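Local coordinates for 5'-tyrosyl-DNA phosphodiesterase (Caenorhabditis elegans, PDB 4FVA), which belongs to the endonuclease/exonuclease/phosphatase family and has the DNase I-like fold, with a magnesium ion bound at an acidic site, at residues 20-25 with 50-55; 124-129 with 163-168; 194-199 with 214-219. All blocks are in the same frame, centred on the assembly; numbering follows the deposited sequence.

In the fold
Along the chain the three contacts follow one another in series; none encloses or crosses another. Interaction 1 closes the loop through helix 29-43, joining the end of strand 13-20 to strand 47-53 in one sheet. Interaction 2 closes a longer excursion through helix 134-154 and sets strand 118-126 parallel to strand 159-163 in the second sheet. Interaction 3 closes a short loop that returns residues 194-199 to strand 212-221 of that same sheet. The two sheets meet where Asn20 bonds to Asp165 and Gln51 to Asn124, while backbone bonds from Gly164 and Leu166 to Arg217 and Phe215 tie interaction 2 to interaction 3.

Interaction 1 (20-25 with 50-55); sequences NIDGLD and LQEVVD. With MG (magnesium ion), chain F.
Asp22 and Glu52 run alongside one another, and each gives one carboxylate oxygen to the same magnesium ion. Asp22 OD1 stands 2.4 Å from the magnesium and Glu52 OE1 2.6 Å, with the carboxylate planes turned 80° apart. Two waters and malonate O7 also bind the metal. Behind it the packing is tight. Asn20 pairs with Gln51 in parallel register, and Ile21 N donates to Gln51 O. Asn20 suits its place because one amide both accepts and donates: OD1 takes Asp22 N at 2.9 Å in an Asx turn, while ND2 bonds to Asp165 and, less surely, to Glu52 OE2. Gly23 N reaches Glu52 O at 2.9 Å, and a CB on Gly23 would strike that oxygen. The looser side is at exposed Leu24, whose CG rests 3.5 Å from Glu52 OE1 and whose CD2 merely approaches Val54 CG1 at 4.2 Å. Ile21 has CG1 between its backbone N and carbonyl carbon (chi1 64°); its CD1 touches Val53 CG2 and its CG2 meets Leu50 CD2. Met33 and Val36 of helix 29-43 pack on Ile21, and strand 80-86 pairs with strand 47-53 along the edge away from strand 13-20.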
ATOM      1  N   ASN A  20       2.329   4.427   3.540  1.00 20.44           N
ATOM      2  CA  ASN A  20       2.326   4.439   4.994  1.00 20.34           C
ATOM      3  C   ASN A  20       2.364   5.899   5.388  1.00 20.55           C
ATOM      4  O   ASN A  20       3.363   6.581   5.132  1.00 20.92           O
ATOM      5  CB  ASN A  20       3.521   3.660   5.549  1.00 20.47           C
ATOM      6  CG  ASN A  20       3.620   3.742   7.060  1.00 20.42           C
ATOM      7  OD1 ASN A  20       3.266   4.759   7.656  1.00 20.45           O
ATOM      8  ND2 ASN A  20       4.091   2.663   7.687  1.00 20.35           N
ATOM      9  N   ILE A  21       1.275   6.387   5.980  1.00 20.34           N
ATOM     10  CA  ILE A  21       1.155   7.828   6.215  1.00 20.54           C
ATOM     11  C   ILE A  21       1.637   8.290   7.603  1.00 20.64           C
ATOM     12  O   ILE A  21       1.464   9.457   7.990  1.00 20.78           O
ATOM     13  CB  ILE A  21      -0.263   8.348   5.905  1.00 20.36           C
ATOM     14  CG1 ILE A  21      -1.301   7.745   6.842  1.00 20.28           C
ATOM     15  CG2 ILE A  21      -0.615   8.095   4.390  1.00 20.35           C
ATOM     16  CD1 ILE A  21      -2.705   8.257   6.599  1.00 19.82           C
ATOM     17  N   ASP A  22       2.262   7.377   8.341  1.00 20.58           N
ATOM     18  CA  ASP A  22       2.945   7.775   9.570  1.00 20.74           C
ATOM     19  C   ASP A  22       1.983   8.482  10.517  1.00 21.55           C
ATOM     20  O   ASP A  22       2.324   9.512  11.106  1.00 23.05           O
ATOM     21  CB  ASP A  22       4.113   8.699   9.213  1.00 21.20           C
ATOM     22  CG  ASP A  22       5.153   8.818  10.320  1.00 27.34           C
ATOM     23  OD1 ASP A  22       5.115   8.016  11.271  1.00 22.45           O
ATOM     24  OD2 ASP A  22       6.019   9.723  10.221  1.00 26.79           O
ATOM     25  N   GLY A  23       0.789   7.919  10.677  1.00 20.21           N
ATOM     26  CA  GLY A  23      -0.177   8.468  11.621  1.00 23.25           C
ATOM     27  C   GLY A  23       0.262   8.379  13.079  1.00 28.93           C
ATOM     28  O   GLY A  23      -0.263   9.096  13.944  1.00 20.03           O
ATOM     29  N   LEU A  24       1.221   7.502  13.371  1.00 20.12           N
ATOM     30  CA  LEU A  24       1.692   7.361  14.754  1.00 20.15           C
ATOM     31  C   LEU A  24       2.573   8.521  15.179  1.00 27.10           C
ATOM     32  O   LEU A  24       2.875   8.683  16.369  1.00 26.28           O
ATOM     33  CB  LEU A  24       2.457   6.050  14.940  1.00 20.14           C
ATOM     34  CG  LEU A  24       1.633   4.775  14.861  1.00 22.04           C
ATOM     35  CD1 LEU A  24       2.554   3.562  15.013  1.00 19.84           C
ATOM     36  CD2 LEU A  24       0.538   4.801  15.955  1.00 19.52           C
ATOM     37  N   ASP A  25       3.008   9.318  14.207  1.00 23.14           N
ATOM     38  CA  ASP A  25       3.808  10.496  14.519  1.00 26.02           C
ATOM     39  C   ASP A  25       2.881  11.699  14.703  1.00 27.52           C
ATOM     40  O   ASP A  25       2.229  12.153  13.760  1.00 26.60           O
ATOM     41  CB  ASP A  25       4.842  10.736  13.425  1.00 24.99           C
ATOM     42  CG  ASP A  25       5.658  11.997  13.646  1.00 41.42           C
ATOM     43  OD1 ASP A  25       5.526  12.628  14.722  1.00 47.39           O
ATOM     44  OD2 ASP A  25       6.439  12.356  12.732  1.00 46.17           O
ATOM     45  N   LEU A  50      -3.680   2.562   2.239  1.00 19.03           N
ATOM     46  CA  LEU A  50      -3.006   3.306   3.316  1.00 20.31           C
ATOM     47  C   LEU A  50      -2.643   2.379   4.472  1.00 19.93           C
ATOM     48  O   LEU A  50      -3.374   1.423   4.749  1.00 18.76           O
ATOM     49  CB  LEU A  50      -3.901   4.424   3.860  1.00 20.22           C
ATOM     50  CG  LEU A  50      -4.396   5.463   2.845  1.00 20.67           C
ATOM     51  CD1 LEU A  50      -5.324   6.454   3.542  1.00 19.30           C
ATOM     52  CD2 LEU A  50      -3.190   6.185   2.223  1.00 19.71           C
ATOM     53  N   GLN A  51      -1.532   2.680   5.145  1.00 20.97           N
ATOM     54  CA  GLN A  51      -1.154   2.012   6.383  1.00 19.15           C
ATOM     55  C   GLN A  51      -0.819   3.049   7.461  1.00 19.30           C
ATOM     56  O   GLN A  51      -0.510   4.207   7.149  1.00 19.55           O
ATOM     57  CB  GLN A  51       0.035   1.065   6.160  1.00 19.28           C
ATOM     58  CG  GLN A  51      -0.115   0.112   4.988  1.00 19.19           C
ATOM     59  CD  GLN A  51       0.332   0.706   3.664  1.00 19.44           C
ATOM     60  OE1 GLN A  51       1.284   1.497   3.616  1.00 19.75           O
ATOM     61  NE2 GLN A  51      -0.354   0.319   2.569  1.00 19.31           N
ATOM     62  N   GLU A  52      -0.846   2.623   8.723  1.00 20.76           N
ATOM     63  CA  GLU A  52      -0.647   3.526   9.858  1.00 19.29           C
ATOM     64  C   GLU A  52      -1.584   4.724   9.814  1.00 19.28           C
ATOM     65  O   GLU A  52      -1.168   5.860  10.033  1.00 20.07           O
ATOM     66  CB  GLU A  52       0.814   3.994   9.969  1.00 19.66           C
ATOM     67  CG  GLU A  52       1.674   3.027  10.760  1.00 29.05           C
ATOM     68  CD  GLU A  52       3.021   3.587  11.118  1.00 31.34           C
ATOM     69  OE1 GLU A  52       3.088   4.709  11.693  1.00 24.75           O
ATOM     70  OE2 GLU A  52       4.017   2.900  10.798  1.00 27.64           O
ATOM     71  N   VAL A  53      -2.853   4.457   9.535  1.00 19.02           N
ATOM     72  CA  VAL A  53      -3.908   5.453   9.648  1.00 18.98           C
ATOM     73  C   VAL A  53      -4.307   5.478  11.122  1.00 22.47           C
ATOM     74  O   VAL A  53      -4.388   4.417  11.743  1.00 18.66           O
ATOM     75  CB  VAL A  53      -5.110   5.061   8.794  1.00 18.77           C
ATOM     76  CG1 VAL A  53      -6.172   6.153   8.831  1.00 18.78           C
ATOM     77  CG2 VAL A  53      -4.656   4.784   7.348  1.00 18.88           C
ATOM     78  N   VAL A  54      -4.557   6.670  11.671  1.00 19.73           N
ATOM     79  CA  VAL A  54      -5.027   6.829  13.056  1.00 18.86           C
ATOM     80  C   VAL A  54      -6.331   7.620  13.122  1.00 28.30           C
ATOM     81  O   VAL A  54      -6.686   8.321  12.175  1.00 18.89           O
ATOM     82  CB  VAL A  54      -3.954   7.505  13.952  1.00 23.93           C
ATOM     83  CG1 VAL A  54      -2.676   6.667  14.001  1.00 20.84           C
ATOM     84  CG2 VAL A  54      -3.648   8.927  13.448  1.00 19.39           C
ATOM     85  N   ASP A  55      -7.059   7.489  14.227  1.00 25.96           N
ATOM     86  CA  ASP A  55      -8.340   8.187  14.374  1.00 29.60           C
ATOM     87  C   ASP A  55      -8.143   9.693  14.450  1.00 31.56           C
ATOM     88  O   ASP A  55      -8.934  10.468  13.913  1.00 33.30           O
ATOM     89  CB  ASP A  55      -9.082   7.697  15.615  1.00 27.35           C
ATOM     90  CG  ASP A  55      -9.557   6.264  15.487  1.00 34.17           C
ATOM     91  OD1 ASP A  55      -9.799   5.794  14.352  1.00 28.76           O
ATOM     92  OD2 ASP A  55      -9.642   5.585  16.529  1.00 44.37           O
TER
HETATM   93 MG    MG F 402       5.433   5.738  11.828  1.00 33.25          MG
HETATM   94  O   HOH W   1       5.564   5.627   9.332  1.00 23.86           O
HETATM   95  O   HOH W   2       6.114   6.448  14.184  1.00 32.58           O

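Interaction 2 (124-129 with 163-168); sequences NTHLES and GGDLNL. With MLI (malonate ion), chain G.
His126 and Asp165 both hold CG anti to the backbone N (chi1 -178° in each), which brings the imidazole alongside the carboxylate, their planes 20° apart. The two groups do not bond each other: Asp165 OD2 accepts from Asn20, while His126 NE2 donates to O8 of the malonate ion at 2.9 Å. Asn167 belongs here because its amide has two protons to give. ND2 reaches Leu127 O at 3.0 Å, close to its own amide plane, and malonate O8 also at 3.0 Å; Ser129 OG adds a third, very short bond to O8. The malonate, probably from the crystallisation liquor, also reaches the magnesium ion and may mark a pocket there. Strand 118-126, helix 134-154 and strand 159-163 form a beta-alpha-beta crossover, and the parallel pairing continues into the loops that hold these side chains. Thr125 N donates to Gly163 O and Leu127 N to Asp165 O at 2.9 Å, with a weak bond from Asp165 N to Thr125 O between them. Gly164 has no CB to collide with Thr125 O. On the face away from the malonate, Thr125 CG2 presses on Leu166 CD2 at 3.4 Å, tighter than usual, and Leu127 CD1 lies 4.0 Å from Leu166 CB.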
ATOM      1  N   ASN A 124      -4.221  -5.534   1.202  1.00 18.19           N
ATOM      2  CA  ASN A 124      -3.413  -4.480   1.798  1.00 18.21           C
ATOM      3  C   ASN A 124      -2.960  -4.904   3.188  1.00 18.17           C
ATOM      4  O   ASN A 124      -3.782  -5.351   4.013  1.00 17.95           O
ATOM      5  CB  ASN A 124      -4.249  -3.188   1.870  1.00 18.20           C
ATOM      6  CG  ASN A 124      -3.480  -2.003   2.435  1.00 18.44           C
ATOM      7  OD1 ASN A 124      -2.251  -1.973   2.408  1.00 18.66           O
ATOM      8  ND2 ASN A 124      -4.214  -1.008   2.959  1.00 18.40           N
ATOM      9  N   THR A 125      -1.667  -4.753   3.463  1.00 18.41           N
ATOM     10  CA  THR A 125      -1.144  -5.153   4.756  1.00 18.42           C
ATOM     11  C   THR A 125      -0.031  -4.242   5.218  1.00 22.21           C
ATOM     12  O   THR A 125       0.548  -3.500   4.436  1.00 22.39           O
ATOM     13  CB  THR A 125      -0.642  -6.620   4.769  1.00 18.39           C
ATOM     14  OG1 THR A 125      -0.411  -7.037   6.123  1.00 23.22           O
ATOM     15  CG2 THR A 125       0.664  -6.744   3.967  1.00 18.68           C
ATOM     16  N   HIS A 126       0.241  -4.301   6.511  1.00 21.44           N
ATOM     17  CA  HIS A 126       1.370  -3.615   7.110  1.00 19.00           C
ATOM     18  C   HIS A 126       2.094  -4.676   7.931  1.00 19.91           C
ATOM     19  O   HIS A 126       1.708  -4.929   9.071  1.00 18.91           O
ATOM     20  CB  HIS A 126       0.862  -2.497   8.023  1.00 18.97           C
ATOM     21  CG  HIS A 126       1.948  -1.691   8.670  1.00 19.91           C
ATOM     22  ND1 HIS A 126       1.692  -0.753   9.645  1.00 19.28           N
ATOM     23  CD2 HIS A 126       3.295  -1.700   8.494  1.00 20.57           C
ATOM     24  CE1 HIS A 126       2.834  -0.207  10.040  1.00 20.58           C
ATOM     25  NE2 HIS A 126       3.818  -0.760   9.356  1.00 23.79           N
ATOM     26  N   LEU A 127       3.125  -5.308   7.366  1.00 19.25           N
ATOM     27  CA  LEU A 127       3.740  -6.460   8.041  1.00 19.29           C
ATOM     28  C   LEU A 127       4.545  -6.070   9.285  1.00 26.70           C
ATOM     29  O   LEU A 127       4.986  -4.922   9.415  1.00 21.24           O
ATOM     30  CB  LEU A 127       4.604  -7.270   7.068  1.00 20.18           C
ATOM     31  CG  LEU A 127       3.842  -7.829   5.858  1.00 21.26           C
ATOM     32  CD1 LEU A 127       4.729  -8.791   5.049  1.00 19.46           C
ATOM     33  CD2 LEU A 127       2.537  -8.490   6.304  1.00 18.90           C
ATOM     34  N   GLU A 128       4.740  -7.028  10.195  1.00 21.66           N
ATOM     35  CA  GLU A 128       5.401  -6.754  11.470  1.00 21.53           C
ATOM     36  C   GLU A 128       6.655  -5.894  11.304  1.00 20.06           C
ATOM     37  O   GLU A 128       7.453  -6.086  10.381  1.00 31.57           O
ATOM     38  CB  GLU A 128       5.732  -8.062  12.207  1.00 27.68           C
ATOM     39  CG  GLU A 128       5.633  -7.976  13.739  1.00 31.57           C
ATOM     40  CD  GLU A 128       4.200  -8.044  14.259  1.00 30.69           C
ATOM     41  OE1 GLU A 128       3.247  -8.153  13.445  1.00 30.11           O
ATOM     42  OE2 GLU A 128       4.017  -8.003  15.494  1.00 33.38           O
ATOM     43  N   SER A 129       6.804  -4.921  12.196  1.00 21.21           N
ATOM     44  CA  SER A 129       7.859  -3.909  12.106  1.00 20.54           C
ATOM     45  C   SER A 129       9.146  -4.329  12.846  1.00 26.98           C
ATOM     46  O   SER A 129       9.094  -5.112  13.808  1.00 24.32           O
ATOM     47  CB  SER A 129       7.340  -2.584  12.677  1.00 30.06           C
ATOM     48  OG  SER A 129       6.086  -2.208  12.107  1.00 32.22           O
ATOM     49  N   GLY A 163      -0.028  -5.837  -1.573  1.00 21.40           N
ATOM     50  CA  GLY A 163       1.095  -5.047  -1.101  1.00 22.29           C
ATOM     51  C   GLY A 163       0.790  -4.185   0.115  1.00 21.07           C
ATOM     52  O   GLY A 163      -0.110  -4.485   0.914  1.00 19.02           O
ATOM     53  N   GLY A 164       1.552  -3.105   0.241  1.00 19.44           N
ATOM     54  CA  GLY A 164       1.463  -2.208   1.369  1.00 19.46           C
ATOM     55  C   GLY A 164       2.853  -1.957   1.898  1.00 22.46           C
ATOM     56  O   GLY A 164       3.848  -2.017   1.158  1.00 23.70           O
ATOM     57  N   ASP A 165       2.932  -1.697   3.195  1.00 23.63           N
ATOM     58  CA  ASP A 165       4.215  -1.567   3.855  1.00 22.99           C
ATOM     59  C   ASP A 165       4.610  -2.942   4.338  1.00 19.97           C
ATOM     60  O   ASP A 165       4.097  -3.409   5.350  1.00 20.42           O
ATOM     61  CB  ASP A 165       4.131  -0.601   5.034  1.00 20.08           C
ATOM     62  CG  ASP A 165       5.476  -0.408   5.727  1.00 20.54           C
ATOM     63  OD1 ASP A 165       6.444  -1.119   5.369  1.00 20.61           O
ATOM     64  OD2 ASP A 165       5.561   0.441   6.640  1.00 22.24           O
ATOM     65  N   LEU A 166       5.470  -3.622   3.583  1.00 20.16           N
ATOM     66  CA  LEU A 166       5.839  -4.999   3.929  1.00 20.10           C
ATOM     67  C   LEU A 166       7.081  -5.074   4.843  1.00 24.46           C
ATOM     68  O   LEU A 166       7.440  -6.159   5.321  1.00 23.44           O
ATOM     69  CB  LEU A 166       6.032  -5.849   2.667  1.00 20.14           C
ATOM     70  CG  LEU A 166       4.914  -5.757   1.622  1.00 20.17           C
ATOM     71  CD1 LEU A 166       5.124  -6.764   0.490  1.00 19.92           C
ATOM     72  CD2 LEU A 166       3.554  -5.984   2.296  1.00 19.70           C
ATOM     73  N   ASN A 167       7.737  -3.938   5.076  1.00 21.79           N
ATOM     74  CA  ASN A 167       8.874  -3.899   6.003  1.00 29.42           C
ATOM     75  C   ASN A 167       9.969  -4.904   5.676  1.00 33.25           C
ATOM     76  O   ASN A 167      10.672  -5.383   6.576  1.00 29.25           O
ATOM     77  CB  ASN A 167       8.406  -4.093   7.446  1.00 20.79           C
ATOM     78  CG  ASN A 167       8.035  -2.781   8.111  1.00 22.64           C
ATOM     79  OD1 ASN A 167       8.774  -1.800   8.012  1.00 24.99           O
ATOM     80  ND2 ASN A 167       6.877  -2.748   8.765  1.00 20.43           N
ATOM     81  N   LEU A 168      10.115  -5.207   4.389  1.00 27.56           N
ATOM     82  CA  LEU A 168      11.001  -6.278   3.937  1.00 33.48           C
ATOM     83  C   LEU A 168      12.439  -5.834   3.720  1.00 37.22           C
ATOM     84  O   LEU A 168      12.698  -4.709   3.273  1.00 38.11           O
ATOM     85  CB  LEU A 168      10.483  -6.901   2.626  1.00 32.62           C
ATOM     86  CG  LEU A 168       9.250  -7.820   2.649  1.00 35.84           C
ATOM     87  CD1 LEU A 168       8.790  -8.201   1.223  1.00 34.46           C
ATOM     88  CD2 LEU A 168       9.490  -9.069   3.500  1.00 28.46           C
TER
HETATM   89  C1  MLI G 403       6.070   1.361  12.144  1.00 31.38           C
HETATM   90  C2  MLI G 403       6.584   2.705  12.520  1.00 28.94           C
HETATM   91  C3  MLI G 403       6.467   0.947  10.769  1.00 36.23           C
HETATM   92  O6  MLI G 403       7.699   2.827  13.096  1.00 30.90           O
HETATM   93  O7  MLI G 403       5.879   3.722  12.292  1.00 28.89           O
HETATM   94  O8  MLI G 403       6.444  -0.287  10.499  1.00 31.33           O
HETATM   95  O9  MLI G 403       6.796   1.811   9.906  1.00 39.08           O

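Interaction 3 (194-199 with 214-219); sequences KFTWDT and RFDRLY
At a classic beta bulge, where Thr196 and Trp197 both face Met213, residues 194-199 set Thr196 on Asp216 and Trp197 on Phe215. Thr196 OG1 lies between its backbone N and carbonyl carbon (chi1 66°), a torsion that aims the hydroxyl at Asp216. It donates to Asp216 OD2 over a short 2.5 Å, arriving on the anti side of the carboxylate and 15° out of its plane. A small hydroxyl suits this buried spot, since OD2 is also bonded by His247 ND1, so one oxygen serves two partners. The Trp197 and Phe215 side chains run the same way, their planes inclined at 36°. Trp197 CE3 comes within 3.5 Å of Phe215 CE2, while Thr199 CG2 covers the opposite face of the indole; Trp197 NE1 is held by Asp246. At the other end of the contact, Arg214 offers its aliphatic part, CD lying 3.2 Å from Lys194 O. The chain then bends at chi3, and its guanidinium forms a salt bridge with Asp182. Arg217 NE stands 3.7 Å above that flat group and donates almost straight to Arg214 O at 2.9 Å. Thr196 thus sits in a second shell, where it may help position Asp216 and His247, an Asp-His pair like that in the active sites of DNase I-like enzymes.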
ATOM      1  N   LYS A 194      13.522   3.295  -6.418  1.00 34.14           N
ATOM      2  CA  LYS A 194      13.712   2.064  -5.651  1.00 33.92           C
ATOM      3  C   LYS A 194      13.338   2.160  -4.171  1.00 32.69           C
ATOM      4  O   LYS A 194      12.533   1.379  -3.676  1.00 36.07           O
ATOM      5  CB  LYS A 194      15.150   1.571  -5.790  1.00 40.82           C
ATOM      6  CG  LYS A 194      15.431   0.262  -5.073  1.00 45.19           C
ATOM      7  CD  LYS A 194      16.811  -0.259  -5.459  1.00 58.39           C
ATOM      8  CE  LYS A 194      17.094  -1.628  -4.861  1.00 63.36           C
ATOM      9  NZ  LYS A 194      18.439  -2.117  -5.268  1.00 66.80           N
ATOM     10  N   PHE A 195      13.937   3.101  -3.456  1.00 29.91           N
ATOM     11  CA  PHE A 195      13.766   3.140  -2.011  1.00 30.33           C
ATOM     12  C   PHE A 195      12.533   3.936  -1.601  1.00 29.14           C
ATOM     13  O   PHE A 195      12.309   5.053  -2.079  1.00 26.97           O
ATOM     14  CB  PHE A 195      15.030   3.669  -1.346  1.00 31.70           C
ATOM     15  CG  PHE A 195      16.251   2.860  -1.680  1.00 41.63           C
ATOM     16  CD1 PHE A 195      16.481   1.644  -1.051  1.00 42.70           C
ATOM     17  CD2 PHE A 195      17.147   3.295  -2.652  1.00 41.56           C
ATOM     18  CE1 PHE A 195      17.595   0.885  -1.361  1.00 44.25           C
ATOM     19  CE2 PHE A 195      18.263   2.538  -2.972  1.00 40.04           C
ATOM     20  CZ  PHE A 195      18.486   1.328  -2.324  1.00 41.15           C
ATOM     21  N   THR A 196      11.723   3.352  -0.728  1.00 24.76           N
ATOM     22  CA  THR A 196      10.463   3.976  -0.354  1.00 22.95           C
ATOM     23  C   THR A 196      10.565   4.517   1.061  1.00 33.39           C
ATOM     24  O   THR A 196       9.721   5.293   1.501  1.00 22.77           O
ATOM     25  CB  THR A 196       9.289   2.977  -0.459  1.00 22.42           C
ATOM     26  OG1 THR A 196       9.457   1.939   0.511  1.00 22.23           O
ATOM     27  CG2 THR A 196       9.225   2.369  -1.865  1.00 22.43           C
ATOM     28  N   TRP A 197      11.621   4.104   1.760  1.00 23.17           N
ATOM     29  CA  TRP A 197      11.903   4.587   3.099  1.00 30.60           C
ATOM     30  C   TRP A 197      13.377   4.929   3.121  1.00 32.09           C
ATOM     31  O   TRP A 197      14.232   4.043   3.101  1.00 36.50           O
ATOM     32  CB  TRP A 197      11.591   3.510   4.120  1.00 26.54           C
ATOM     33  CG  TRP A 197      11.647   3.978   5.532  1.00 30.86           C
ATOM     34  CD1 TRP A 197      10.702   4.710   6.196  1.00 34.35           C
ATOM     35  CD2 TRP A 197      12.691   3.718   6.477  1.00 31.83           C
ATOM     36  NE1 TRP A 197      11.101   4.932   7.496  1.00 34.79           N
ATOM     37  CE2 TRP A 197      12.319   4.335   7.692  1.00 37.08           C
ATOM     38  CE3 TRP A 197      13.907   3.030   6.412  1.00 31.44           C
ATOM     39  CZ2 TRP A 197      13.117   4.278   8.830  1.00 42.35           C
ATOM     40  CZ3 TRP A 197      14.699   2.976   7.544  1.00 40.40           C
ATOM     41  CH2 TRP A 197      14.301   3.596   8.738  1.00 44.87           C
ATOM     42  N   ASP A 198      13.666   6.222   3.115  1.00 27.48           N
ATOM     43  CA  ASP A 198      15.018   6.714   2.897  1.00 31.81           C
ATOM     44  C   ASP A 198      15.385   7.768   3.938  1.00 32.33           C
ATOM     45  O   ASP A 198      15.110   8.966   3.750  1.00 28.80           O
ATOM     46  CB  ASP A 198      15.083   7.304   1.491  1.00 28.43           C
ATOM     47  CG  ASP A 198      16.441   7.861   1.145  1.00 31.60           C
ATOM     48  OD1 ASP A 198      17.264   8.081   2.061  1.00 37.10           O
ATOM     49  OD2 ASP A 198      16.678   8.094  -0.060  1.00 37.04           O
ATOM     50  N   THR A 199      16.004   7.334   5.034  1.00 35.09           N
ATOM     51  CA  THR A 199      16.308   8.258   6.127  1.00 35.35           C
ATOM     52  C   THR A 199      17.450   9.212   5.800  1.00 35.50           C
ATOM     53  O   THR A 199      17.739  10.121   6.585  1.00 36.75           O
ATOM     54  CB  THR A 199      16.648   7.524   7.446  1.00 38.13           C
ATOM     55  OG1 THR A 199      17.799   6.693   7.247  1.00 41.74           O
ATOM     56  CG2 THR A 199      15.480   6.666   7.904  1.00 32.49           C
ATOM     57  N   ARG A 214      13.484  -0.707   0.649  1.00 26.75           N
ATOM     58  CA  ARG A 214      12.323  -0.808  -0.208  1.00 24.49           C
ATOM     59  C   ARG A 214      11.246  -1.561   0.546  1.00 27.41           C
ATOM     60  O   ARG A 214      10.901  -2.694   0.197  1.00 28.21           O
ATOM     61  CB  ARG A 214      12.678  -1.505  -1.519  1.00 23.61           C
ATOM     62  CG  ARG A 214      11.555  -1.473  -2.536  1.00 26.47           C
ATOM     63  CD  ARG A 214      12.073  -1.734  -3.947  1.00 28.51           C
ATOM     64  NE  ARG A 214      12.372  -3.145  -4.194  1.00 25.78           N
ATOM     65  CZ  ARG A 214      11.476  -4.031  -4.623  1.00 31.84           C
ATOM     66  NH1 ARG A 214      10.212  -3.658  -4.829  1.00 25.69           N
ATOM     67  NH2 ARG A 214      11.836  -5.291  -4.838  1.00 30.74           N
ATOM     68  N   PHE A 215      10.716  -0.900   1.569  1.00 22.16           N
ATOM     69  CA  PHE A 215       9.745  -1.478   2.485  1.00 23.78           C
ATOM     70  C   PHE A 215       8.376  -1.607   1.829  1.00 22.77           C
ATOM     71  O   PHE A 215       7.620  -2.523   2.121  1.00 20.96           O
ATOM     72  CB  PHE A 215       9.616  -0.591   3.730  1.00 27.43           C
ATOM     73  CG  PHE A 215      10.735  -0.756   4.743  1.00 25.41           C
ATOM     74  CD1 PHE A 215      11.481  -1.924   4.805  1.00 30.85           C
ATOM     75  CD2 PHE A 215      11.016   0.269   5.656  1.00 28.78           C
ATOM     76  CE1 PHE A 215      12.496  -2.069   5.755  1.00 35.59           C
ATOM     77  CE2 PHE A 215      12.030   0.133   6.609  1.00 31.83           C
ATOM     78  CZ  PHE A 215      12.769  -1.037   6.654  1.00 37.54           C
ATOM     79  N   ASP A 216       8.055  -0.656   0.964  1.00 22.68           N
ATOM     80  CA  ASP A 216       6.733  -0.584   0.380  1.00 21.07           C
ATOM     81  C   ASP A 216       6.733  -1.205  -1.010  1.00 21.09           C
ATOM     82  O   ASP A 216       7.515  -0.812  -1.871  1.00 21.44           O
ATOM     83  CB  ASP A 216       6.290   0.876   0.353  1.00 22.36           C
ATOM     84  CG  ASP A 216       6.407   1.529   1.719  1.00 25.27           C
ATOM     85  OD1 ASP A 216       5.480   1.332   2.522  1.00 24.56           O
ATOM     86  OD2 ASP A 216       7.429   2.204   2.009  1.00 21.54           O
ATOM     87  N   ARG A 217       5.868  -2.190  -1.222  1.00 20.74           N
ATOM     88  CA  ARG A 217       5.876  -2.919  -2.487  1.00 20.74           C
ATOM     89  C   ARG A 217       4.473  -3.267  -2.944  1.00 25.26           C
ATOM     90  O   ARG A 217       3.541  -3.341  -2.139  1.00 21.31           O
ATOM     91  CB  ARG A 217       6.698  -4.209  -2.370  1.00 20.81           C
ATOM     92  CG  ARG A 217       8.122  -3.998  -1.844  1.00 26.95           C
ATOM     93  CD  ARG A 217       8.942  -5.282  -1.903  1.00 27.72           C
ATOM     94  NE  ARG A 217      10.238  -5.125  -1.228  1.00 32.25           N
ATOM     95  CZ  ARG A 217      11.229  -6.013  -1.286  1.00 31.60           C
ATOM     96  NH1 ARG A 217      11.087  -7.132  -1.990  1.00 27.90           N
ATOM     97  NH2 ARG A 217      12.364  -5.784  -0.643  1.00 28.45           N
ATOM     98  N   LEU A 218       4.340  -3.491  -4.245  1.00 21.13           N
ATOM     99  CA  LEU A 218       3.085  -3.925  -4.834  1.00 22.19           C
ATOM    100  C   LEU A 218       3.359  -5.106  -5.749  1.00 24.40           C
ATOM    101  O   LEU A 218       4.212  -5.028  -6.635  1.00 26.64           O
ATOM    102  CB  LEU A 218       2.458  -2.785  -5.643  1.00 23.30           C
ATOM    103  CG  LEU A 218       1.561  -1.868  -4.812  1.00 33.65           C
ATOM    104  CD1 LEU A 218       1.173  -0.608  -5.599  1.00 34.04           C
ATOM    105  CD2 LEU A 218       0.317  -2.648  -4.340  1.00 27.60           C
ATOM    106  N   TYR A 219       2.638  -6.197  -5.519  1.00 23.14           N
ATOM    107  CA  TYR A 219       2.713  -7.370  -6.372  1.00 24.47           C
ATOM    108  C   TYR A 219       1.398  -7.482  -7.107  1.00 26.59           C
ATOM    109  O   TYR A 219       0.360  -7.038  -6.591  1.00 21.82           O
ATOM    110  CB  TYR A 219       2.945  -8.632  -5.536  1.00 22.71           C
ATOM    111  CG  TYR A 219       4.247  -8.635  -4.783  1.00 26.33           C
ATOM    112  CD1 TYR A 219       4.335  -8.113  -3.504  1.00 31.84           C
ATOM    113  CD2 TYR A 219       5.397  -9.154  -5.360  1.00 28.86           C
ATOM    114  CE1 TYR A 219       5.538  -8.106  -2.815  1.00 31.61           C
ATOM    115  CE2 TYR A 219       6.599  -9.157  -4.683  1.00 28.82           C
ATOM    116  CZ  TYR A 219       6.661  -8.631  -3.409  1.00 28.86           C
ATOM    117  OH  TYR A 219       7.852  -8.634  -2.725  1.00 26.37           O
TER